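Side-chain contacts in gamma-D-glutamyl-L-lysine dipeptidyl-peptidase (Bacillus cereus ATCC 10987, PDB 3H41), which probably cleaves the bond between gamma-D-glutamate and L-lysine in murein peptides, releasing L-Ala-D-Glu during breakdown of the bacterial cell wall: residues N278-P283 / V289-L294; I193-M198 / K225-T230; T222-K225 / T230-R233. All coordinates share one frame; numbering follows the deposited sequence.

Contact 1: N278-P283 / V289-L294; sequences NMIHSP and VEIIPL
H281 NE2 donates to E290 OE2 over 2.8 Å, with an N-H...O angle of 154°. OE2 is met on its anti side, and it also takes a salt bridge from R287. The two residues form a hydrogen-bonded pair of the antiparallel beta hairpin 278-281/290-293, at the edge of the six-stranded NlpC/P60 sheet. H281 N to E290 O and E290 N to H281 O close this pair, and M279 and I292 are joined likewise by two backbone bonds. At its other nitrogen, ND1, the H281 ring is bonded to H269, the inferred proton acceptor of this cysteine peptidase; H281 is itself inferred to belong to the active site. Bonded at both nitrogens, to H269 and E290, the ring is probably fixed in its rotation. The ring and carboxylate planes are 33° apart. P283 CB lies 3.4 Å above one ring face, toward the rim.

M279, H281, E290 and I292 share one face of the sheet. The I292 CD1 methyl reaches H281 CE1 at 3.6 Å. The M279 chain is extended beyond CG, and this carries its methyl CE alongside I292, 3.7 Å from CD1. On the other face I280 and I291 meet through their CG1 atoms at 3.9 Å. At the far end the selenium of M279 rests 3.8 Å from L294 CD1.

Contact 2: I193-M198 / K225-T230; sequences INTGKM and KSHGIT
T195 OG1 is held by two groups. H227 NE2 donates to it across the contact at 2.7 Å, and D191 O, one turn earlier in helix 189-197, is its other hydrogen-bond partner. With the NE2 proton directed at OG1, the hydroxyl is left to give its own proton to D191 O. The side chains of T195 and H227 come from opposite directions. OG1 sits at the edge of the imidazole, only 2° out of the ring plane, and T195 CB follows in that plane, 3.7 Å from NE2. The T195 torsion sets this up: OG1 stands beside the backbone N, opposite the carbonyl carbon (chi1 -67°), where it can reach back to D191 and outward to H227.

The 225-230 segment holds the turn that ends helix 218-225. It closes as a Schellman motif, with G228 at positive phi as the C-prime residue: G228 N bonds to K225 O, and I229 N to Y224 O. Within it, K225 to G228 form a type I beta turn. H227 leaves this turn toward the last turn of helix 189-197, also in the NlpC/P60 domain, and its side chain also touches D191 and L192.

Beside the histidine bond, T195 CG2 comes no closer than 4.4 Å to S226 OG. That hydroxyl is engaged elsewhere, with Y144 OH and with I223 O of helix 218-225. Y144 also packs against T195.

Contact 3: T222-K225 / T230-R233; sequences TIYK and TIPR
The side chains of Y224 and I231 meet at a slant, methyls against the base of the tyrosine. I231 CG2 lies 3.9 Å from Y224 CB and 4.1 Å from Y224 CG. The other end of the isoleucine, CD1, comes to 4.1 Å from Y224 CD2. It approaches the ring obliquely. I231 therefore meets Y224 with two branches, one at the CB-CG bond and the other at the near side of the ring. Its first torsion explains this: CG1 lies between the backbone N and the carbonyl carbon (chi1 76°), while CG2 is opposite the carbonyl carbon, so that both branches can face the tyrosine.

Beyond CB the ring leads away from I231, and its hydroxyl OH is hydrogen-bonded to G253 O, while L255 of strand 255-259 in the NlpC/P60 domain packs on both Y224 and I231.

K225 and T230 lie side by side and point the same way. Their contact is loose, with K225 CD 4.2 Å from T230 OG1. The lysine's CG is turned away from its backbone N (chi1 -176°), the chain bends at chi2 and chi4, and NZ is hydrogen-bonded to G86 O.

The substrate site is close: R233, next along the loop, makes a salt bridge with substrate-binding D215, and the side chain of I231 is about 7 Å from that of S217, which also binds substrate.

Across the contact itself the attraction is apolar and rests on Y224 and I231. The polar ends of Y224 and K225 are satisfied elsewhere. The packing of Y224 on I231 is therefore undirected, and direction comes from beside it, where I231 O is hydrogen-bonded to H221 ND1 of the same helix.

All three contacts lie in the NlpC/P60 domain. Contact 1 is strand to strand at the sheet edge and is partly buried. It holds an inferred active-site residue, and its bonds are mainly backbone plus a histidine-carboxylate pair. Contact 2 is small and buried, away from the annotated sites, and rests on one side-chain hydrogen bond. Contact 3, partly buried, is apolar. Contacts 2 and 3 share K225 and T230 and both involve the end of helix 218-225; I223 CG1 packs 4.0 Å from T195 CG2. Contact 1 touches contact 2 where I280 CD1 meets G196 C at 3.5 Å, but does not touch contact 3.

Contact 1: N278-P283 / V289-L294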
loop_
_atom_site.group_PDB
_atom_site.type_symbol
_atom_site.label_atom_id
_atom_site.label_comp_id
_atom_site.label_asym_id
_atom_site.label_seq_id
_atom_site.Cartn_x
_atom_site.Cartn_y
_atom_site.Cartn_z
ATOM N N ASN A 278 14.650 19.104 0.496
ATOM C CA ASN A 278 14.034 18.187 -0.491
ATOM C C ASN A 278 12.977 17.270 0.128
ATOM O O ASN A 278 12.913 17.114 1.351
ATOM C CB ASN A 278 15.089 17.344 -1.178
ATOM C CG ASN A 278 16.018 18.170 -2.021
ATOM O OD1 ASN A 278 15.584 19.113 -2.693
ATOM N ND2 ASN A 278 17.322 17.868 -1.946
HETATM N N MSE A 279 12.136 16.701 -0.727
HETATM C CA MSE A 279 11.079 15.790 -0.284
HETATM C C MSE A 279 10.944 14.665 -1.293
HETATM O O MSE A 279 11.340 14.798 -2.437
HETATM C CB MSE A 279 9.743 16.494 -0.090
HETATM C CG MSE A 279 9.199 17.097 -1.339
HETATM SE SE MSE A 279 7.746 18.306 -0.940
HETATM C CE MSE A 279 7.185 18.298 -2.702
ATOM N N ILE A 280 10.406 13.544 -0.837
ATOM C CA ILE A 280 10.167 12.418 -1.686
ATOM C C ILE A 280 8.661 12.157 -1.678
ATOM O O ILE A 280 8.030 12.342 -0.649
ATOM C CB ILE A 280 10.995 11.171 -1.237
ATOM C CG1 ILE A 280 10.941 10.081 -2.296
ATOM C CG2 ILE A 280 10.568 10.679 0.162
ATOM C CD1 ILE A 280 12.040 8.936 -2.109
ATOM N N HIS A 281 8.106 11.802 -2.851
ATOM C CA HIS A 281 6.684 11.539 -2.993
ATOM C C HIS A 281 6.353 10.740 -4.230
ATOM O O HIS A 281 7.174 10.577 -5.149
ATOM C CB HIS A 281 5.873 12.882 -2.963
ATOM C CG HIS A 281 6.165 13.837 -4.083
ATOM N ND1 HIS A 281 5.512 15.057 -4.206
ATOM C CD2 HIS A 281 7.024 13.768 -5.135
ATOM C CE1 HIS A 281 5.954 15.679 -5.286
ATOM N NE2 HIS A 281 6.885 14.935 -5.852
ATOM N N SER A 282 5.146 10.182 -4.242
ATOM C CA SER A 282 4.517 9.683 -5.469
ATOM C C SER A 282 3.474 10.707 -5.945
ATOM O O SER A 282 2.388 10.786 -5.379
ATOM C CB SER A 282 3.867 8.328 -5.224
ATOM O OG SER A 282 3.468 7.824 -6.467
ATOM N N PRO A 283 3.798 11.508 -6.981
ATOM C CA PRO A 283 3.108 12.827 -6.987
ATOM C C PRO A 283 1.806 12.962 -7.758
ATOM O O PRO A 283 0.867 13.583 -7.260
ATOM C CB PRO A 283 4.168 13.751 -7.585
ATOM C CG PRO A 283 4.926 12.899 -8.487
ATOM C CD PRO A 283 4.975 11.518 -7.865
ATOM N N VAL A 289 7.489 8.059 -8.622
ATOM C CA VAL A 289 8.150 8.347 -7.356
ATOM C C VAL A 289 9.441 9.135 -7.655
ATOM O O VAL A 289 10.300 8.712 -8.457
ATOM C CB VAL A 289 8.455 7.087 -6.533
ATOM C CG1 VAL A 289 9.280 7.466 -5.302
ATOM C CG2 VAL A 289 7.131 6.389 -6.125
ATOM N N GLU A 290 9.576 10.261 -6.975
ATOM C CA GLU A 290 10.609 11.230 -7.289
ATOM C C GLU A 290 10.990 12.062 -6.081
ATOM O O GLU A 290 10.227 12.188 -5.111
ATOM C CB GLU A 290 10.090 12.194 -8.354
ATOM C CG GLU A 290 9.003 13.151 -7.815
ATOM C CD GLU A 290 8.422 14.115 -8.881
ATOM O OE1 GLU A 290 8.601 13.859 -10.095
ATOM O OE2 GLU A 290 7.783 15.124 -8.481
ATOM N N ILE A 291 12.152 12.707 -6.193
ATOM C CA ILE A 291 12.632 13.634 -5.187
ATOM C C ILE A 291 12.664 15.043 -5.798
ATOM O O ILE A 291 13.273 15.249 -6.850
ATOM C CB ILE A 291 14.048 13.224 -4.698
ATOM C CG1 ILE A 291 13.979 11.992 -3.776
ATOM C CG2 ILE A 291 14.755 14.372 -4.024
ATOM C CD1 ILE A 291 15.310 11.314 -3.514
ATOM N N ILE A 292 12.042 16.004 -5.143
ATOM C CA ILE A 292 12.024 17.406 -5.601
ATOM C C ILE A 292 12.180 18.387 -4.433
ATOM O O ILE A 292 12.002 18.023 -3.256
ATOM C CB ILE A 292 10.727 17.780 -6.410
ATOM C CG1 ILE A 292 9.462 17.641 -5.570
ATOM C CG2 ILE A 292 10.614 16.985 -7.706
ATOM C CD1 ILE A 292 8.231 18.238 -6.262
ATOM N N PRO A 293 12.502 19.644 -4.740
ATOM C CA PRO A 293 12.614 20.578 -3.635
ATOM C C PRO A 293 11.261 20.863 -3.051
ATOM O O PRO A 293 10.263 20.870 -3.807
ATOM C CB PRO A 293 13.147 21.871 -4.296
ATOM C CG PRO A 293 13.783 21.430 -5.588
ATOM C CD PRO A 293 13.069 20.160 -6.005
ATOM N N LEU A 294 11.220 21.171 -1.751
ATOM C CA LEU A 294 9.997 21.652 -1.124
ATOM C C LEU A 294 9.575 22.984 -1.751
ATOM O O LEU A 294 8.393 23.239 -1.972
ATOM C CB LEU A 294 10.196 21.797 0.386
ATOM C CG LEU A 294 9.040 22.356 1.223
ATOM C CD1 LEU A 294 7.674 21.624 0.994
ATOM C CD2 LEU A 294 9.470 22.296 2.657
#

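Contact 2: I193-M198 / K225-T230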
loop_
_atom_site.group_PDB
_atom_site.type_symbol
_atom_site.label_atom_id
_atom_site.label_comp_id
_atom_site.label_asym_id
_atom_site.label_seq_id
_atom_site.Cartn_x
_atom_site.Cartn_y
_atom_site.Cartn_z
ATOM N N ILE A 193 13.497 6.938 4.561
ATOM C CA ILE A 193 13.929 7.596 3.364
ATOM C C ILE A 193 14.485 6.557 2.401
ATOM O O ILE A 193 14.139 6.542 1.213
ATOM C CB ILE A 193 14.954 8.740 3.683
ATOM C CG1 ILE A 193 14.226 9.833 4.487
ATOM C CG2 ILE A 193 15.591 9.262 2.393
ATOM C CD1 ILE A 193 15.101 10.953 5.039
ATOM N N ASN A 194 15.281 5.648 2.946
ATOM C CA ASN A 194 15.908 4.634 2.155
ATOM C C ASN A 194 14.851 3.727 1.566
ATOM O O ASN A 194 14.950 3.318 0.384
ATOM C CB ASN A 194 16.973 3.879 2.985
ATOM C CG ASN A 194 18.271 4.660 3.056
ATOM O OD1 ASN A 194 18.614 5.380 2.108
ATOM N ND2 ASN A 194 18.949 4.593 4.191
ATOM N N THR A 195 13.813 3.464 2.355
ATOM C CA THR A 195 12.667 2.698 1.866
ATOM C C THR A 195 12.015 3.374 0.661
ATOM O O THR A 195 11.849 2.775 -0.386
ATOM C CB THR A 195 11.636 2.413 2.980
ATOM O OG1 THR A 195 12.217 1.508 3.944
ATOM C CG2 THR A 195 10.358 1.774 2.391
ATOM N N GLY A 196 11.688 4.646 0.802
ATOM C CA GLY A 196 11.119 5.419 -0.296
ATOM C C GLY A 196 11.969 5.437 -1.522
ATOM O O GLY A 196 11.448 5.269 -2.637
ATOM N N LYS A 197 13.273 5.646 -1.336
ATOM C CA LYS A 197 14.228 5.647 -2.456
ATOM C C LYS A 197 14.247 4.404 -3.292
ATOM O O LYS A 197 14.540 4.493 -4.505
ATOM C CB LYS A 197 15.655 6.011 -2.007
ATOM C CG LYS A 197 15.826 7.466 -1.539
ATOM C CD LYS A 197 17.242 7.723 -1.021
ATOM C CE LYS A 197 17.522 9.191 -0.714
ATOM N NZ LYS A 197 18.945 9.414 -0.215
HETATM N N MSE A 198 13.915 3.246 -2.697
HETATM C CA MSE A 198 13.851 2.015 -3.480
HETATM C C MSE A 198 12.871 2.122 -4.635
HETATM O O MSE A 198 13.020 1.409 -5.640
HETATM C CB MSE A 198 13.471 0.811 -2.611
HETATM C CG MSE A 198 14.454 0.529 -1.445
HETATM SE SE MSE A 198 14.065 -1.303 -0.798
HETATM C CE MSE A 198 12.200 -1.167 -0.546
ATOM N N LYS A 225 3.956 1.947 7.553
ATOM C CA LYS A 225 3.362 0.706 8.012
ATOM C C LYS A 225 4.374 -0.435 8.013
ATOM O O LYS A 225 4.411 -1.253 8.957
ATOM C CB LYS A 225 2.173 0.327 7.150
ATOM C CG LYS A 225 1.485 -0.921 7.686
ATOM C CD LYS A 225 -0.008 -0.896 7.622
ATOM C CE LYS A 225 -0.600 -2.249 8.030
ATOM N NZ LYS A 225 -1.856 -2.603 7.275
ATOM N N SER A 226 5.220 -0.441 6.986
ATOM C CA SER A 226 6.283 -1.462 6.842
ATOM C C SER A 226 7.363 -1.365 7.903
ATOM O O SER A 226 8.155 -2.308 8.071
ATOM C CB SER A 226 6.904 -1.383 5.448
ATOM O OG SER A 226 7.723 -0.229 5.251
ATOM N N HIS A 227 7.419 -0.224 8.590
ATOM C CA HIS A 227 8.347 0.024 9.686
ATOM C C HIS A 227 7.619 0.084 11.039
ATOM O O HIS A 227 8.138 0.662 12.031
ATOM C CB HIS A 227 9.132 1.321 9.427
ATOM C CG HIS A 227 10.137 1.186 8.330
ATOM N ND1 HIS A 227 11.351 0.558 8.517
ATOM C CD2 HIS A 227 10.093 1.536 7.020
ATOM C CE1 HIS A 227 12.032 0.576 7.384
ATOM N NE2 HIS A 227 11.289 1.149 6.454
ATOM N N GLY A 228 6.439 -0.520 11.082
ATOM C CA GLY A 228 5.691 -0.734 12.345
ATOM C C GLY A 228 4.801 0.409 12.826
ATOM O O GLY A 228 4.268 0.363 13.930
ATOM N N ILE A 229 4.631 1.432 12.007
ATOM C CA ILE A 229 3.830 2.624 12.409
ATOM C C ILE A 229 2.636 2.759 11.468
ATOM O O ILE A 229 2.793 3.025 10.281
ATOM C CB ILE A 229 4.687 3.897 12.409
ATOM C CG1 ILE A 229 5.878 3.733 13.346
ATOM C CG2 ILE A 229 3.816 5.119 12.778
ATOM C CD1 ILE A 229 6.798 4.905 13.405
ATOM N N THR A 230 1.437 2.538 11.997
ATOM C CA THR A 230 0.238 2.570 11.178
ATOM C C THR A 230 -0.319 3.986 11.221
ATOM O O THR A 230 -0.655 4.486 12.302
ATOM C CB THR A 230 -0.788 1.573 11.698
ATOM O OG1 THR A 230 -0.211 0.264 11.627
ATOM C CG2 THR A 230 -2.043 1.626 10.832
#

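Contact 3: T222-K225 / T230-R233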
loop_
_atom_site.group_PDB
_atom_site.type_symbol
_atom_site.label_atom_id
_atom_site.label_comp_id
_atom_site.label_asym_id
_atom_site.label_seq_id
_atom_site.Cartn_x
_atom_site.Cartn_y
_atom_site.Cartn_z
ATOM N N THR A 222 2.323 3.222 3.295
ATOM C CA THR A 222 3.091 1.958 3.130
ATOM C C THR A 222 4.487 2.004 3.738
ATOM O O THR A 222 4.910 1.056 4.385
ATOM C CB THR A 222 3.157 1.539 1.640
ATOM O OG1 THR A 222 1.820 1.286 1.172
ATOM C CG2 THR A 222 4.044 0.277 1.434
ATOM N N ILE A 223 5.181 3.123 3.579
ATOM C CA ILE A 223 6.531 3.305 4.120
ATOM C C ILE A 223 6.469 3.216 5.641
ATOM O O ILE A 223 7.236 2.457 6.263
ATOM C CB ILE A 223 7.108 4.676 3.742
ATOM C CG1 ILE A 223 7.543 4.680 2.273
ATOM C CG2 ILE A 223 8.306 5.031 4.625
ATOM C CD1 ILE A 223 7.911 6.049 1.779
ATOM N N TYR A 224 5.526 3.948 6.239
ATOM C CA TYR A 224 5.404 3.902 7.709
ATOM C C TYR A 224 4.936 2.550 8.220
ATOM O O TYR A 224 5.499 2.052 9.188
ATOM C CB TYR A 224 4.528 5.044 8.222
ATOM C CG TYR A 224 5.330 6.295 8.460
ATOM C CD1 TYR A 224 5.943 6.526 9.726
ATOM C CD2 TYR A 224 5.519 7.248 7.474
ATOM C CE1 TYR A 224 6.679 7.640 9.966
ATOM C CE2 TYR A 224 6.282 8.385 7.725
ATOM C CZ TYR A 224 6.847 8.566 8.989
ATOM O OH TYR A 224 7.614 9.658 9.281
ATOM N N LYS A 225 3.956 1.947 7.553
ATOM C CA LYS A 225 3.362 0.706 8.012
ATOM C C LYS A 225 4.374 -0.435 8.013
ATOM O O LYS A 225 4.411 -1.253 8.957
ATOM C CB LYS A 225 2.173 0.327 7.150
ATOM C CG LYS A 225 1.485 -0.921 7.686
ATOM C CD LYS A 225 -0.008 -0.896 7.622
ATOM C CE LYS A 225 -0.600 -2.249 8.030
ATOM N NZ LYS A 225 -1.856 -2.603 7.275
ATOM N N THR A 230 1.437 2.538 11.997
ATOM C CA THR A 230 0.238 2.570 11.178
ATOM C C THR A 230 -0.319 3.986 11.221
ATOM O O THR A 230 -0.655 4.486 12.302
ATOM C CB THR A 230 -0.788 1.573 11.698
ATOM O OG1 THR A 230 -0.211 0.264 11.627
ATOM C CG2 THR A 230 -2.043 1.626 10.832
ATOM N N ILE A 231 -0.310 4.642 10.059
ATOM C CA ILE A 231 -0.851 5.987 9.896
ATOM C C ILE A 231 -2.094 5.835 9.011
ATOM O O ILE A 231 -2.269 4.814 8.408
ATOM C CB ILE A 231 0.210 6.975 9.302
ATOM C CG1 ILE A 231 0.426 6.764 7.793
ATOM C CG2 ILE A 231 1.547 6.805 10.029
ATOM C CD1 ILE A 231 1.489 7.709 7.154
ATOM N N PRO A 232 -2.979 6.840 8.969
ATOM C CA PRO A 232 -4.179 6.737 8.133
ATOM C C PRO A 232 -3.839 6.517 6.663
ATOM O O PRO A 232 -2.765 6.910 6.205
ATOM C CB PRO A 232 -4.887 8.082 8.340
ATOM C CG PRO A 232 -4.374 8.570 9.663
ATOM C CD PRO A 232 -2.947 8.085 9.743
ATOM N N ARG A 233 -4.740 5.875 5.942
ATOM C CA ARG A 233 -4.551 5.635 4.532
ATOM C C ARG A 233 -4.511 6.908 3.671
ATOM O O ARG A 233 -3.711 6.987 2.749
ATOM C CB ARG A 233 -5.637 4.688 4.012
ATOM C CG ARG A 233 -5.726 4.543 2.516
ATOM C CD ARG A 233 -4.540 3.924 1.983
ATOM N NE ARG A 233 -4.482 3.812 0.510
ATOM C CZ ARG A 233 -4.143 4.773 -0.347
ATOM N NH1 ARG A 233 -3.963 6.021 0.041
ATOM N NH2 ARG A 233 -4.004 4.473 -1.625
#